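Local atomic coordinates of DNA protection during starvation protein (PDB entry 1TJO), a protein that probably protects DNA from oxidative damage by oxidising iron(II) and storing it as an iron(III) mineral inside a hollow shell of twelve subunits. Residues G12-S17 with R26-V31; A82-A87 with H146-M151. One frame throughout, in Å; residues are numbered along the deposited sequence.

Overall arrangement
Both contacts lie towards one end of the helical bundle, their centres about 11 Å apart, and interaction 1 closes along the chain before interaction 2 opens. Interaction 1 lays the N-terminal arm, 12-17, against the first turns of helix 24-54; interaction 2 ties helix 60-87 to helix 146-169 through an arginine. They meet through Val31 CG1, 3.9 Å from Val85 CG1, and through Ser17 CB, 3.5 Å from Ala87 O. Iron and magnesium sit on segment 82-87: Glu83 binds an iron(III) ion, and Gln86 a magnesium ion about 9 Å from Gly16 CA. Val85 and Gln86 are both assigned to iron translocation, so both contacts probably lie beside that path, interaction 1 through Val31 against Val85.

Interaction 1 of 2, residues G12-S17 with R26-V31; sequences GEVEGS and RAEQCV
Val14 passes Glu28 with their CA atoms 5.7 Å apart, and Gly16 comes closer still to Ala27, CA to CA 5.3 Å, as irregular chain 12-17 runs beside the first turns of helix 24-54. No direct hydrogen bond joins the two. Val14 carries most of the contact, its two methyls set against different turns of the helix. CG1, anti to the backbone N (chi1 179°), is directed at the helix backbone, 3.8 Å from Ala27 CB and also against Glu28 N. CG2 reaches the next turn and touches Val31 CG1 at 3.8 Å, the two valines sliding past each other in opposite directions. An alanine at Val14 would lose both methyls, which is likely to open a gap over Ala27 and leave Val31 without its apolar neighbour in the arm. Ala27 is small enough to let the arm lie close: its CB rests 3.8 Å from Gly16 CA, and the positive phi of Gly16 (70°) suits a glycine. Towards solvent, the extended Glu28 chain passes Val14 with its CG, and one water donates to both Glu28 OE1 (2.7 Å) and Val14 O, bridging the segments. Beyond them, Ser17 OG bonds Glu167 of a neighbouring subunit, and Glu15 pairs by backbone with Gly89. This is an N-terminal arm folded back along the first helix of a Dps four-helix bundle, held by a small apolar patch and a water bridge.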
loop_
_atom_site.group_PDB
_atom_site.type_symbol
_atom_site.label_atom_id
_atom_site.label_comp_id
_atom_site.label_asym_id
_atom_site.label_seq_id
_atom_site.Cartn_x
_atom_site.Cartn_y
_atom_site.Cartn_z
ATOM N N GLY A 12 -14.242 10.581 40.190
ATOM C CA GLY A 12 -14.459 9.570 41.214
ATOM C C GLY A 12 -15.835 8.904 41.249
ATOM O O GLY A 12 -16.007 7.889 41.910
ATOM N N GLU A 13 -16.827 9.447 40.562
ATOM C CA GLU A 13 -18.132 8.782 40.515
ATOM C C GLU A 13 -18.141 7.768 39.383
ATOM O O GLU A 13 -17.420 7.936 38.383
ATOM C CB GLU A 13 -19.255 9.786 40.308
ATOM C CG GLU A 13 -19.469 10.637 41.556
ATOM C CD GLU A 13 -20.667 11.561 41.457
ATOM O OE1 GLU A 13 -20.732 12.507 42.267
ATOM O OE2 GLU A 13 -21.540 11.344 40.588
ATOM N N VAL A 14 -18.971 6.741 39.533
ATOM C CA VAL A 14 -19.103 5.678 38.558
ATOM C C VAL A 14 -20.566 5.307 38.372
ATOM O O VAL A 14 -21.263 4.938 39.330
ATOM C CB VAL A 14 -18.321 4.430 38.984
ATOM C CG1 VAL A 14 -18.489 3.281 37.958
ATOM C CG2 VAL A 14 -16.844 4.756 39.128
ATOM N N GLU A 15 -21.053 5.376 37.145
ATOM C CA GLU A 15 -22.476 5.178 36.910
ATOM C C GLU A 15 -22.847 3.849 36.282
ATOM O O GLU A 15 -24.027 3.493 36.231
ATOM C CB GLU A 15 -23.080 6.335 36.132
ATOM C CG GLU A 15 -22.433 6.739 34.854
ATOM C CD GLU A 15 -23.278 7.726 34.045
ATOM O OE1 GLU A 15 -24.235 8.323 34.608
ATOM O OE2 GLU A 15 -22.964 7.899 32.844
ATOM N N GLY A 16 -21.851 3.084 35.870
ATOM C CA GLY A 16 -22.087 1.894 35.086
ATOM C C GLY A 16 -22.568 2.255 33.705
ATOM O O GLY A 16 -22.409 3.407 33.269
ATOM N N SER A 17 -23.085 1.257 32.983
ATOM C CA SER A 17 -23.599 1.452 31.644
ATOM C C SER A 17 -24.834 0.600 31.441
ATOM O O SER A 17 -24.776 -0.616 31.633
ATOM C CB SER A 17 -22.537 0.971 30.641
ATOM O OG SER A 17 -22.987 1.030 29.307
ATOM N N ARG A 26 -20.642 -3.268 40.132
ATOM C CA ARG A 26 -19.653 -4.057 39.394
ATOM C C ARG A 26 -18.665 -3.127 38.710
ATOM O O ARG A 26 -17.461 -3.291 38.824
ATOM C CB ARG A 26 -20.383 -4.908 38.322
ATOM C CG ARG A 26 -19.766 -6.230 37.981
ATOM C CD ARG A 26 -20.793 -7.394 37.886
ATOM N NE ARG A 26 -21.851 -7.140 36.909
ATOM C CZ ARG A 26 -21.997 -7.715 35.704
ATOM N NH1 ARG A 26 -21.144 -8.618 35.231
ATOM N NH2 ARG A 26 -23.040 -7.365 34.953
ATOM N N ALA A 27 -19.205 -2.125 38.025
ATOM C CA ALA A 27 -18.400 -1.180 37.241
ATOM C C ALA A 27 -17.417 -0.433 38.117
ATOM O O ALA A 27 -16.266 -0.221 37.744
ATOM C CB ALA A 27 -19.296 -0.186 36.522
ATOM N N GLU A 28 -17.852 -0.056 39.315
ATOM C CA GLU A 28 -16.975 0.686 40.231
ATOM C C GLU A 28 -15.708 -0.088 40.612
ATOM O O GLU A 28 -14.614 0.491 40.695
ATOM C CB GLU A 28 -17.758 1.100 41.476
ATOM C CG GLU A 28 -17.017 2.104 42.334
ATOM C CD GLU A 28 -17.797 2.463 43.574
ATOM O OE1 GLU A 28 -19.015 2.151 43.628
ATOM O OE2 GLU A 28 -17.174 3.042 44.492
ATOM N N GLN A 29 -15.828 -1.403 40.810
ATOM C CA GLN A 29 -14.659 -2.232 41.137
ATOM C C GLN A 29 -13.666 -2.284 39.990
ATOM O O GLN A 29 -12.473 -2.133 40.190
ATOM C CB GLN A 29 -15.083 -3.652 41.490
ATOM C CG GLN A 29 -15.813 -3.713 42.796
ATOM C CD GLN A 29 -16.372 -5.102 43.092
ATOM O OE1 GLN A 29 -15.625 -6.010 43.454
ATOM N NE2 GLN A 29 -17.677 -5.271 42.924
ATOM N N CYS A 30 -14.196 -2.451 38.790
ATOM C CA CYS A 30 -13.376 -2.443 37.589
ATOM C C CYS A 30 -12.742 -1.072 37.375
ATOM O O CYS A 30 -11.593 -0.996 37.056
ATOM C CB CYS A 30 -14.198 -2.852 36.377
ATOM S SG CYS A 30 -14.415 -4.670 36.248
ATOM N N VAL A 31 -13.497 0.016 37.527
ATOM C CA VAL A 31 -12.973 1.350 37.269
ATOM C C VAL A 31 -11.867 1.697 38.239
ATOM O O VAL A 31 -10.892 2.285 37.865
ATOM C CB VAL A 31 -14.085 2.397 37.292
ATOM C CG1 VAL A 31 -13.543 3.819 37.465
ATOM C CG2 VAL A 31 -14.923 2.271 36.077
HETATM O O HOH W 1 -20.765 3.288 41.874
#

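Interaction 2 of 2, residues A82-A87 with H146-M151; sequences AERVQA and HATAHM. With FE (Fe (III) ion), chain F; MG (magnesium ion), chain Q; SO4 (sulfate ion), chain E.
Arg84 bridges two helix segments whose axes pass 11.6 Å apart and puts its charged head against Thr148, a buried polar link in a contact whose other members are apolar: Ala147 CB and the end of Met151. The segments run almost exactly antiparallel, at 172°, with Arg84 facing Thr148. The arginine leaves its helix with CG anti to the backbone N, then bends at chi2 (63°), which carries the guanidinium across to the other helix. NE donates to Thr148 OG1 over 2.8 Å, nearly straight at 162° and close to the guanidinium plane; a weak, more bent bond from NH2 reaches the same oxygen. Ala147 CB lies over one face of the group, 3.8 Å from NH2, where a small side chain leaves room for it. Met151 turns at its last torsion so that CE presses on the aliphatic stem, 3.3 Å from Arg84 CD. The charge is probably balanced by two carboxylates: NH2 forms salt bridges with Asp145 and with Glu160 of a second subunit. Asp145 also accepts from Thr148 OG1, fixing the hydroxyl that receives NE. Other faces of these helices serve ions. Glu83 OE1 binds iron at 1.9 Å, sharing it with Asp79 and with His52 of a third subunit, while Gln86 OE1 binds magnesium together with residues of two neighbouring subunits. On helix 146-169, His150 ND1 donates to O2 of a sulfate, probably from the crystallisation liquor. Antiparallel helices of this kind build the ferritin-like four-helix bundle; the iron site shared between subunits is the mark of Dps proteins.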
loop_
_atom_site.group_PDB
_atom_site.type_symbol
_atom_site.label_atom_id
_atom_site.label_comp_id
_atom_site.label_asym_id
_atom_site.label_seq_id
_atom_site.Cartn_x
_atom_site.Cartn_y
_atom_site.Cartn_z
ATOM N N ALA A 82 -8.352 4.158 29.613
ATOM C CA ALA A 82 -9.167 5.357 29.830
ATOM C C ALA A 82 -10.509 5.241 29.140
ATOM O O ALA A 82 -11.541 5.634 29.714
ATOM C CB ALA A 82 -8.436 6.585 29.322
ATOM N N GLU A 83 -10.523 4.740 27.891
ATOM C CA GLU A 83 -11.809 4.595 27.209
ATOM C C GLU A 83 -12.718 3.558 27.904
ATOM O O GLU A 83 -13.929 3.742 27.923
ATOM C CB GLU A 83 -11.597 4.282 25.740
ATOM C CG GLU A 83 -10.913 5.507 25.107
ATOM C CD GLU A 83 -10.750 5.457 23.608
ATOM O OE1 GLU A 83 -10.210 6.432 23.000
ATOM O OE2 GLU A 83 -11.187 4.456 23.037
ATOM N N ARG A 84 -12.118 2.525 28.475
ATOM C CA ARG A 84 -12.900 1.522 29.230
ATOM C C ARG A 84 -13.452 2.099 30.528
ATOM O O ARG A 84 -14.607 1.847 30.873
ATOM C CB ARG A 84 -12.084 0.248 29.455
ATOM C CG ARG A 84 -12.905 -0.928 29.914
ATOM C CD ARG A 84 -13.940 -1.362 28.875
ATOM N NE ARG A 84 -14.700 -2.488 29.371
ATOM C CZ ARG A 84 -15.807 -2.952 28.792
ATOM N NH1 ARG A 84 -16.243 -2.415 27.642
ATOM N NH2 ARG A 84 -16.467 -3.969 29.366
ATOM N N VAL A 85 -12.658 2.887 31.255
ATOM C CA VAL A 85 -13.182 3.602 32.420
ATOM C C VAL A 85 -14.400 4.412 32.046
ATOM O O VAL A 85 -15.422 4.319 32.708
ATOM C CB VAL A 85 -12.161 4.547 33.008
ATOM C CG1 VAL A 85 -12.745 5.502 34.066
ATOM C CG2 VAL A 85 -11.041 3.702 33.657
ATOM N N GLN A 86 -14.285 5.171 30.970
ATOM C CA GLN A 86 -15.397 5.990 30.514
ATOM C C GLN A 86 -16.616 5.154 30.070
ATOM O O GLN A 86 -17.731 5.480 30.457
ATOM C CB GLN A 86 -14.920 6.922 29.415
ATOM C CG GLN A 86 -15.626 8.214 29.384
ATOM C CD GLN A 86 -16.903 8.042 28.691
ATOM O OE1 GLN A 86 -17.916 8.685 28.993
ATOM N NE2 GLN A 86 -16.903 7.125 27.777
ATOM N N ALA A 87 -16.385 4.037 29.389
ATOM C CA ALA A 87 -17.455 3.163 28.934
ATOM C C ALA A 87 -18.226 2.573 30.088
ATOM O O ALA A 87 -19.437 2.361 29.961
ATOM C CB ALA A 87 -16.969 2.077 28.037
ATOM N N HIS A 146 -15.900 -9.889 30.923
ATOM C CA HIS A 146 -14.988 -10.621 30.052
ATOM C C HIS A 146 -14.343 -9.739 29.022
ATOM O O HIS A 146 -13.213 -9.997 28.618
ATOM C CB HIS A 146 -15.735 -11.765 29.367
ATOM C CG HIS A 146 -16.281 -12.749 30.340
ATOM N ND1 HIS A 146 -15.469 -13.608 31.046
ATOM C CD2 HIS A 146 -17.540 -12.950 30.792
ATOM C CE1 HIS A 146 -16.214 -14.324 31.869
ATOM N NE2 HIS A 146 -17.474 -13.942 31.740
ATOM N N ALA A 147 -15.034 -8.704 28.587
ATOM C CA ALA A 147 -14.413 -7.765 27.648
ATOM C C ALA A 147 -13.253 -6.976 28.309
ATOM O O ALA A 147 -12.181 -6.832 27.737
ATOM C CB ALA A 147 -15.419 -6.822 27.061
ATOM N N THR A 148 -13.452 -6.493 29.520
ATOM C CA THR A 148 -12.352 -5.854 30.232
ATOM C C THR A 148 -11.203 -6.818 30.450
ATOM O O THR A 148 -10.076 -6.450 30.270
ATOM C CB THR A 148 -12.791 -5.318 31.563
ATOM O OG1 THR A 148 -13.730 -4.258 31.360
ATOM C CG2 THR A 148 -11.645 -4.699 32.309
ATOM N N ALA A 149 -11.490 -8.053 30.852
ATOM C CA ALA A 149 -10.440 -9.039 31.070
ATOM C C ALA A 149 -9.645 -9.292 29.827
ATOM O O ALA A 149 -8.402 -9.339 29.872
ATOM C CB ALA A 149 -11.029 -10.350 31.531
ATOM N N HIS A 150 -10.369 -9.426 28.710
ATOM C CA HIS A 150 -9.757 -9.649 27.378
ATOM C C HIS A 150 -8.839 -8.451 27.006
ATOM O O HIS A 150 -7.695 -8.622 26.621
ATOM C CB HIS A 150 -10.831 -9.799 26.324
ATOM C CG HIS A 150 -10.292 -9.943 24.937
ATOM N ND1 HIS A 150 -9.618 -11.065 24.532
ATOM C CD2 HIS A 150 -10.364 -9.127 23.859
ATOM C CE1 HIS A 150 -9.243 -10.912 23.278
ATOM N NE2 HIS A 150 -9.693 -9.749 22.837
ATOM N N MET A 151 -9.342 -7.247 27.195
ATOM C CA MET A 151 -8.599 -6.045 26.900
ATOM C C MET A 151 -7.320 -5.970 27.722
ATOM O O MET A 151 -6.268 -5.596 27.229
ATOM C CB MET A 151 -9.462 -4.839 27.180
ATOM C CG MET A 151 -8.793 -3.535 26.864
ATOM S SD MET A 151 -9.640 -2.153 27.580
ATOM C CE MET A 151 -11.315 -2.638 27.267
HETATM FE FE FE F . -8.726 6.862 21.891
HETATM MG MG MG Q . -20.260 8.147 28.772
HETATM S S SO4 E . -8.397 -14.003 25.633
HETATM O O1 SO4 E . -7.195 -14.200 26.430
HETATM O O2 SO4 E . -9.352 -13.141 26.342
HETATM O O3 SO4 E . -7.971 -13.283 24.384
HETATM O O4 SO4 E . -8.951 -15.306 25.290
HETATM O O HOH W 2 -20.001 6.052 28.758
HETATM O O HOH W 3 -6.907 7.440 20.716
HETATM O O HOH W 4 -9.440 6.101 20.251
HETATM O O HOH W 5 -20.570 8.599 30.844
HETATM O O HOH W 6 -22.316 7.801 28.613
#